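PDB 3B55: succinoglycan biosynthesis protein from Bacillus cereus ATCC 14579, which is of unknown function but binds calcium and, as an erythromycin esterase-like protein, may take part in succinoglycan biosynthesis. Local coordinates for residues L112-G115 against W116-L120. The protein carries 1 engineered substitution. Residues are numbered along the deposited sequence; the frame is centred on the assembly and turned at random.
With CA (calcium ion), chain B.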
loop_
_atom_site.group_PDB
_atom_site.type_symbol
_atom_site.label_atom_id
_atom_site.label_comp_id
_atom_site.label_asym_id
_atom_site.label_seq_id
_atom_site.Cartn_x
_atom_site.Cartn_y
_atom_site.Cartn_z
ATOM N N LEU A 112 -4.678 -0.492 2.165
ATOM C CA LEU A 112 -4.011 0.762 1.858
ATOM C C LEU A 112 -2.720 0.914 2.605
ATOM O O LEU A 112 -2.565 0.424 3.727
ATOM C CB LEU A 112 -4.883 1.962 2.240
ATOM C CG LEU A 112 -6.240 2.162 1.582
ATOM C CD1 LEU A 112 -6.923 3.325 2.269
ATOM C CD2 LEU A 112 -6.090 2.429 0.090
ATOM N N GLU A 113 -1.804 1.627 1.968
ATOM C CA GLU A 113 -0.529 1.918 2.566
ATOM C C GLU A 113 -0.884 3.048 3.537
ATOM O O GLU A 113 -0.434 4.193 3.409
ATOM C CB GLU A 113 0.430 2.421 1.512
ATOM C CG GLU A 113 1.807 2.571 2.016
ATOM C CD GLU A 113 2.531 3.609 1.250
ATOM O OE1 GLU A 113 2.862 3.390 0.061
ATOM O OE2 GLU A 113 2.742 4.661 1.861
ATOM N N GLU A 114 -1.724 2.707 4.505
ATOM C CA GLU A 114 -2.189 3.653 5.508
ATOM C C GLU A 114 -2.154 2.958 6.866
ATOM O O GLU A 114 -2.187 1.730 6.945
ATOM C CB GLU A 114 -3.618 4.084 5.152
ATOM C CG GLU A 114 -4.256 5.081 6.102
ATOM C CD GLU A 114 -3.452 6.356 6.213
ATOM O OE1 GLU A 114 -2.399 6.337 6.883
ATOM O OE2 GLU A 114 -3.871 7.373 5.624
ATOM N N GLY A 115 -2.076 3.743 7.931
ATOM C CA GLY A 115 -2.039 3.164 9.259
ATOM C C GLY A 115 -3.233 2.261 9.503
ATOM O O GLY A 115 -4.362 2.582 9.123
ATOM N N TRP A 116 -2.979 1.118 10.131
ATOM C CA TRP A 116 -4.031 0.163 10.437
ATOM C C TRP A 116 -5.105 0.791 11.320
ATOM O O TRP A 116 -6.288 0.515 11.136
ATOM C CB TRP A 116 -3.425 -1.076 11.111
ATOM C CG TRP A 116 -4.419 -1.957 11.809
ATOM C CD1 TRP A 116 -5.020 -1.726 13.017
ATOM C CD2 TRP A 116 -4.910 -3.224 11.354
ATOM N NE1 TRP A 116 -5.853 -2.774 13.341
ATOM C CE2 TRP A 116 -5.802 -3.707 12.338
ATOM C CE3 TRP A 116 -4.679 -3.999 10.211
ATOM C CZ2 TRP A 116 -6.467 -4.933 12.211
ATOM C CZ3 TRP A 116 -5.342 -5.222 10.084
ATOM C CH2 TRP A 116 -6.223 -5.674 11.081
ATOM N N ASP A 117 -4.698 1.630 12.268
ATOM C CA ASP A 117 -5.661 2.272 13.160
ATOM C C ASP A 117 -6.555 3.280 12.450
ATOM O O ASP A 117 -7.768 3.315 12.670
ATOM C CB ASP A 117 -4.954 2.972 14.332
ATOM C CG ASP A 117 -3.823 3.876 13.887
ATOM O OD1 ASP A 117 -3.876 4.404 12.756
ATOM O OD2 ASP A 117 -2.878 4.069 14.679
ATOM N N ARG A 118 -5.957 4.102 11.597
ATOM C CA ARG A 118 -6.705 5.115 10.875
ATOM C C ARG A 118 -7.711 4.468 9.922
ATOM O O ARG A 118 -8.840 4.944 9.784
ATOM C CB ARG A 118 -5.720 6.037 10.133
ATOM C CG ARG A 118 -4.719 6.694 11.092
ATOM C CD ARG A 118 -3.564 7.443 10.424
ATOM N NE ARG A 118 -3.940 8.780 9.982
ATOM C CZ ARG A 118 -3.284 9.889 10.304
ATOM N NH1 ARG A 118 -2.203 9.842 11.080
ATOM N NH2 ARG A 118 -3.704 11.049 9.826
ATOM N N ALA A 119 -7.319 3.364 9.294
ATOM C CA ALA A 119 -8.207 2.672 8.362
ATOM C C ALA A 119 -9.427 2.052 9.056
ATOM O O ALA A 119 -10.442 1.798 8.411
ATOM C CB ALA A 119 -7.437 1.599 7.602
ATOM N N LEU A 120 -9.327 1.798 10.360
ATOM C CA LEU A 120 -10.452 1.235 11.102
ATOM C C LEU A 120 -11.639 2.183 10.962
ATOM O O LEU A 120 -12.791 1.753 10.963
ATOM C CB LEU A 120 -10.100 1.077 12.586
ATOM C CG LEU A 120 -9.067 0.011 12.958
ATOM C CD1 LEU A 120 -8.820 0.038 14.460
ATOM C CD2 LEU A 120 -9.566 -1.364 12.522
HETATM CA CA CA B . 4.567 5.777 0.899
#
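Ala119 N donates to Gly115 O at 3.1 Å (N-H...O angle 159°), an i+4 to i bond of the alpha-helical kind that leads into helix 116-128 just after the chain corners at Glu113 and Glu114. Round this carbonyl oxygen pack two side chains of the turn, Ala119 CB at 3.6 Å from Gly115 O and the CB of Arg118 slightly farther. Glu114 folds back along the same corner: with its chain bent at chi2 (58°), OE1 turns its anti lone pair to Gly115 N, which donates to Glu114 OE1 at 2.8 Å, and Thr138 hydrogen-bonds the same oxygen. Arg118 passes obliquely by this carboxylate, its CD 3.9 Å from Glu114 OE1; NE, 4.2 Å from that oxygen, aims no N-H at it and instead bonds His136 O, so the attraction is probably just electrostatic. Asp117 sends OD2 to Asn177 N and Ser175 OG. Glu113, well away from the helix, reaches out in an extended chain to bind calcium through OE2, with His85 as the other protein ligand. The corner thus joins strand 109-112, beside edge strand 167-172 of the mixed sheet, to helix 116-128, where Trp116 packs against Val180 of helix 178-192 and Ile261 of helix 250-268.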